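Local coordinates for cytosol aminopeptidase (Coxiella burnetii, PDB 3IJ3), which probably acts as a manganese-dependent metalloaminopeptidase of the M17 family, removing residues from the N-terminal end of peptides, at residues A[385-397]-A[466-478]. Numbering follows the deposited sequence. Where two conformers were deposited one is given.
Sequences ALIDASLKTDDPL and EAMALRAVFHYLE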
loop_
_atom_site.group_PDB
_atom_site.type_symbol
_atom_site.label_atom_id
_atom_site.label_comp_id
_atom_site.label_asym_id
_atom_site.label_seq_id
_atom_site.Cartn_x
_atom_site.Cartn_y
_atom_site.Cartn_z
ATOM N N ALA A 385 28.218 -17.027 29.052
ATOM C CA ALA A 385 27.765 -18.193 29.824
ATOM C C ALA A 385 26.442 -18.732 29.261
ATOM O O ALA A 385 26.227 -19.946 29.182
ATOM C CB ALA A 385 27.639 -17.831 31.318
ATOM N N LEU A 386 25.573 -17.821 28.829
ATOM C CA LEU A 386 24.278 -18.219 28.236
ATOM C C LEU A 386 24.505 -18.849 26.859
ATOM O O LEU A 386 23.801 -19.808 26.480
ATOM C CB LEU A 386 23.314 -17.032 28.173
ATOM C CG LEU A 386 22.698 -16.611 29.516
ATOM C CD1 LEU A 386 22.097 -15.177 29.534
ATOM C CD2 LEU A 386 21.679 -17.656 29.939
ATOM N N ILE A 387 25.470 -18.305 26.104
ATOM C CA ILE A 387 25.831 -18.880 24.814
ATOM C C ILE A 387 26.355 -20.312 25.028
ATOM O O ILE A 387 25.950 -21.222 24.308
ATOM C CB ILE A 387 26.838 -18.007 24.043
ATOM C CG1 ILE A 387 26.124 -16.740 23.516
ATOM C CG2 ILE A 387 27.451 -18.803 22.867
ATOM C CD1 ILE A 387 27.069 -15.626 23.112
ATOM N N ASP A 388 27.245 -20.494 26.003
ATOM C CA ASP A 388 27.767 -21.840 26.345
ATOM C C ASP A 388 26.629 -22.800 26.707
ATOM O O ASP A 388 26.604 -23.957 26.254
ATOM C CB ASP A 388 28.741 -21.770 27.527
ATOM C CG ASP A 388 30.078 -21.120 27.170
ATOM O OD1 ASP A 388 30.370 -20.980 25.965
ATOM O OD2 ASP A 388 30.846 -20.776 28.116
ATOM N N ALA A 389 25.691 -22.314 27.528
ATOM C CA ALA A 389 24.528 -23.113 27.938
ATOM C C ALA A 389 23.678 -23.506 26.727
ATOM O O ALA A 389 23.137 -24.610 26.673
ATOM C CB ALA A 389 23.668 -22.334 28.984
ATOM N N SER A 390 23.555 -22.595 25.757
ATOM C CA SER A 390 22.807 -22.860 24.529
ATOM C C SER A 390 23.374 -24.050 23.754
ATOM O O SER A 390 22.636 -24.886 23.221
ATOM C CB SER A 390 22.902 -21.620 23.620
ATOM O OG SER A 390 22.174 -21.804 22.452
ATOM N N LEU A 391 24.694 -24.089 23.672
ATOM C CA LEU A 391 25.397 -25.168 22.965
ATOM C C LEU A 391 25.263 -26.493 23.718
ATOM O O LEU A 391 24.952 -27.543 23.109
ATOM C CB LEU A 391 26.849 -24.781 22.760
ATOM C CG LEU A 391 27.077 -23.677 21.742
ATOM C CD1 LEU A 391 28.538 -23.229 21.740
ATOM C CD2 LEU A 391 26.651 -24.162 20.347
ATOM N N LYS A 392 25.425 -26.448 25.039
ATOM C CA LYS A 392 25.307 -27.673 25.849
ATOM C C LYS A 392 23.911 -28.311 25.794
ATOM O O LYS A 392 23.787 -29.540 25.803
ATOM C CB LYS A 392 25.692 -27.414 27.311
ATOM C CG LYS A 392 27.153 -27.086 27.517
ATOM C CD LYS A 392 27.549 -27.171 28.994
ATOM C CE LYS A 392 29.069 -27.010 29.226
ATOM N NZ LYS A 392 29.620 -25.667 28.877
ATOM N N THR A 393 22.869 -27.483 25.754
ATOM C CA THR A 393 21.494 -27.941 25.730
ATOM C C THR A 393 20.869 -28.066 24.338
ATOM O O THR A 393 19.743 -28.543 24.217
ATOM C CB THR A 393 20.593 -26.957 26.506
ATOM O OG1 THR A 393 20.719 -25.640 25.933
ATOM C CG2 THR A 393 20.992 -26.914 27.985
ATOM N N ASP A 394 21.573 -27.624 23.309
ATOM C CA ASP A 394 21.008 -27.562 21.949
ATOM C C ASP A 394 19.663 -26.818 21.975
ATOM O O ASP A 394 18.659 -27.275 21.413
ATOM C CB ASP A 394 20.845 -28.949 21.297
ATOM C CG ASP A 394 20.355 -28.855 19.834
ATOM O OD1 ASP A 394 20.560 -27.790 19.190
ATOM O OD2 ASP A 394 19.775 -29.843 19.324
ATOM N N ASP A 395 19.623 -25.693 22.694
ATOM C CA ASP A 395 18.450 -24.844 22.767
ATOM C C ASP A 395 18.997 -23.530 22.210
ATOM O O ASP A 395 19.613 -22.761 22.936
ATOM C CB ASP A 395 17.983 -24.715 24.208
ATOM C CG ASP A 395 16.735 -23.892 24.353
ATOM O OD1 ASP A 395 16.001 -23.687 23.357
ATOM O OD2 ASP A 395 16.469 -23.483 25.511
ATOM N N PRO A 396 18.792 -23.292 20.913
ATOM C CA PRO A 396 19.480 -22.172 20.267
ATOM C C PRO A 396 19.129 -20.761 20.691
ATOM O O PRO A 396 17.991 -20.468 20.994
ATOM C CB PRO A 396 19.179 -22.355 18.767
ATOM C CG PRO A 396 18.153 -23.366 18.649
ATOM C CD PRO A 396 17.997 -24.098 19.972
ATOM N N LEU A 397 20.162 -19.923 20.687
ATOM C CA LEU A 397 20.052 -18.514 20.957
ATOM C C LEU A 397 21.242 -17.839 20.280
ATOM O O LEU A 397 22.242 -18.503 19.958
ATOM C CB LEU A 397 19.966 -18.229 22.455
ATOM C CG LEU A 397 21.074 -18.512 23.414
ATOM C CD1 LEU A 397 22.066 -17.354 23.389
ATOM C CD2 LEU A 397 20.521 -18.698 24.849
ATOM N N GLU A 466 4.919 -21.920 21.592
ATOM C CA GLU A 466 6.075 -22.735 21.837
ATOM C C GLU A 466 7.029 -22.102 22.813
ATOM O O GLU A 466 7.116 -20.866 22.919
ATOM C CB GLU A 466 6.795 -23.015 20.509
ATOM C CG GLU A 466 7.946 -23.973 20.603
ATOM C CD GLU A 466 7.528 -25.338 21.131
ATOM O OE1 GLU A 466 7.409 -26.259 20.309
ATOM O OE2 GLU A 466 7.286 -25.487 22.368
ATOM N N ALA A 467 7.725 -22.973 23.554
ATOM C CA ALA A 467 8.759 -22.573 24.493
ATOM C C ALA A 467 10.125 -22.617 23.821
ATOM O O ALA A 467 10.488 -23.621 23.177
ATOM C CB ALA A 467 8.768 -23.518 25.708
ATOM N N MET A 468 10.925 -21.607 24.077
ATOM C CA MET A 468 12.256 -21.548 23.547
ATOM C C MET A 468 13.140 -20.840 24.547
ATOM O O MET A 468 12.656 -20.224 25.501
ATOM C CB MET A 468 12.252 -20.885 22.183
ATOM C CG MET A 468 11.548 -19.565 22.139
ATOM S SD MET A 468 10.945 -19.152 20.482
ATOM C CE MET A 468 9.772 -20.499 20.288
ATOM N N ALA A 469 14.436 -21.041 24.381
ATOM C CA ALA A 469 15.476 -20.445 25.236
ATOM C C ALA A 469 15.552 -20.924 26.689
ATOM O O ALA A 469 16.615 -20.805 27.301
ATOM C CB ALA A 469 15.391 -18.921 25.239
ATOM N N LEU A 470 14.455 -21.463 27.224
ATOM C CA LEU A 470 14.399 -21.859 28.637
ATOM C C LEU A 470 15.315 -22.927 29.105
ATOM O O LEU A 470 15.798 -22.843 30.238
ATOM C CB LEU A 470 12.967 -22.244 29.077
ATOM C CG LEU A 470 11.931 -21.169 29.005
ATOM C CD1 LEU A 470 10.765 -21.622 29.907
ATOM C CD2 LEU A 470 12.526 -19.881 29.503
ATOM N N ARG A 471 15.535 -23.963 28.294
ATOM C CA ARG A 471 16.449 -25.013 28.700
ATOM C C ARG A 471 17.849 -24.438 28.850
ATOM O O ARG A 471 18.540 -24.753 29.812
ATOM C CB ARG A 471 16.454 -26.225 27.760
ATOM C CG ARG A 471 15.102 -26.937 27.682
ATOM C CD ARG A 471 15.285 -28.420 27.497
ATOM N NE ARG A 471 15.994 -28.958 28.655
ATOM C CZ ARG A 471 17.299 -29.199 28.695
ATOM N NH1 ARG A 471 18.050 -29.005 27.619
ATOM N NH2 ARG A 471 17.843 -29.669 29.798
ATOM N N ALA A 472 18.237 -23.553 27.931
ATOM C CA ALA A 472 19.569 -22.922 27.989
ATOM C C ALA A 472 19.661 -22.089 29.254
ATOM O O ALA A 472 20.623 -22.202 30.013
ATOM C CB ALA A 472 19.816 -22.009 26.754
ATOM N N VAL A 473 18.675 -21.224 29.467
ATOM C CA VAL A 473 18.694 -20.358 30.661
ATOM C C VAL A 473 18.708 -21.190 31.941
ATOM O O VAL A 473 19.483 -20.900 32.852
ATOM C CB VAL A 473 17.540 -19.355 30.702
ATOM C CG1 VAL A 473 17.569 -18.538 32.028
ATOM C CG2 VAL A 473 17.585 -18.425 29.468
ATOM N N PHE A 474 17.869 -22.227 32.016
ATOM C CA PHE A 474 17.843 -23.055 33.214
ATOM C C PHE A 474 19.171 -23.756 33.466
ATOM O O PHE A 474 19.627 -23.869 34.620
ATOM C CB PHE A 474 16.675 -24.059 33.226
ATOM C CG PHE A 474 16.522 -24.738 34.544
ATOM C CD1 PHE A 474 16.019 -24.048 35.634
ATOM C CD2 PHE A 474 16.907 -26.058 34.718
ATOM C CE1 PHE A 474 15.923 -24.641 36.887
ATOM C CE2 PHE A 474 16.790 -26.665 35.968
ATOM C CZ PHE A 474 16.279 -25.938 37.053
ATOM N N HIS A 475 19.790 -24.278 32.405
ATOM C CA HIS A 475 21.103 -24.908 32.526
ATOM C C HIS A 475 22.099 -23.907 33.148
ATOM O O HIS A 475 22.854 -24.242 34.076
ATOM C CB HIS A 475 21.594 -25.389 31.155
ATOM C CG HIS A 475 22.992 -25.904 31.161
ATOM N ND1 HIS A 475 23.290 -27.239 31.333
ATOM C CD2 HIS A 475 24.176 -25.265 31.023
ATOM C CE1 HIS A 475 24.604 -27.395 31.316
ATOM N NE2 HIS A 475 25.163 -26.211 31.137
ATOM N N TYR A 476 22.116 -22.690 32.618
ATOM C CA TYR A 476 22.966 -21.631 33.141
ATOM C C TYR A 476 22.719 -21.417 34.655
ATOM O O TYR A 476 23.661 -21.371 35.452
ATOM C CB TYR A 476 22.754 -20.304 32.353
ATOM C CG TYR A 476 23.364 -19.154 33.094
ATOM C CD1 TYR A 476 24.734 -19.013 33.158
ATOM C CD2 TYR A 476 22.589 -18.295 33.839
ATOM C CE1 TYR A 476 25.310 -18.005 33.888
ATOM C CE2 TYR A 476 23.157 -17.270 34.572
ATOM C CZ TYR A 476 24.523 -17.134 34.593
ATOM O OH TYR A 476 25.119 -16.150 35.339
ATOM N N LEU A 477 21.448 -21.307 35.050
ATOM C CA LEU A 477 21.109 -21.096 36.450
ATOM C C LEU A 477 21.573 -22.240 37.352
ATOM O O LEU A 477 22.068 -22.006 38.450
ATOM C CB LEU A 477 19.607 -20.856 36.624
ATOM C CG LEU A 477 19.066 -19.598 35.943
ATOM C CD1 LEU A 477 17.530 -19.525 36.104
ATOM C CD2 LEU A 477 19.725 -18.331 36.514
ATOM N N GLU A 478 21.429 -23.467 36.886
ATOM C CA GLU A 478 21.893 -24.609 37.665
ATOM C C GLU A 478 23.405 -24.592 37.831
ATOM O O GLU A 478 23.916 -24.886 38.910
ATOM C CB GLU A 478 21.454 -25.933 37.044
ATOM C CG GLU A 478 19.995 -26.261 37.261
ATOM C CD GLU A 478 19.713 -27.747 37.044
ATOM O OE1 GLU A 478 20.077 -28.269 35.964
ATOM O OE2 GLU A 478 19.129 -28.378 37.967
HETATM O O HOH W 1 27.423 -24.251 30.405
HETATM O O HOH W 2 15.751 -21.836 21.559
#
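D395, just past the end of helix 380-393, reaches across to the start of helix 470-481. Its CB lies 4.1 Å from the methyl of A472. With CG anti to the backbone N, the carboxylate extends over the first turn of that helix, where CG faces N and CA of the N-cap residue A469. OD1 accepts from A469 N at 3.2 Å through a bent bond, 137° at the hydrogen, and also takes a water that bridges to the carbonyl of P396. OD2 receives A472 N at 3.0 Å on its anti lone pair, in a straighter bond of 160°.

The loop bearing D395 is itself held in place: a Schellman motif with D394 at positive phi ends the helix, and S390 OG donates to D395 O. Before this turn, segments 385-393 and 470-478 cross at 115°, with a closest axis approach of 8.0 Å. Small residues permit this approach, A389 CB resting 3.2 Å from A472 O and A472 CB packing against S390 CA. T393 turns OG1 back to A389 O, leaving CG2 against H475 CB at 3.6 Å. K392 lays CB over one face of the H475 ring, and a water joins NZ to NE2. Deeper, L386 CD2 meets Y476 CB, near strands 353-359 and 445-454 of the catalytic domain. The D395 carboxylate thus accepts from two backbone amides of the helix start and probably gains from the positive end of the helix dipole.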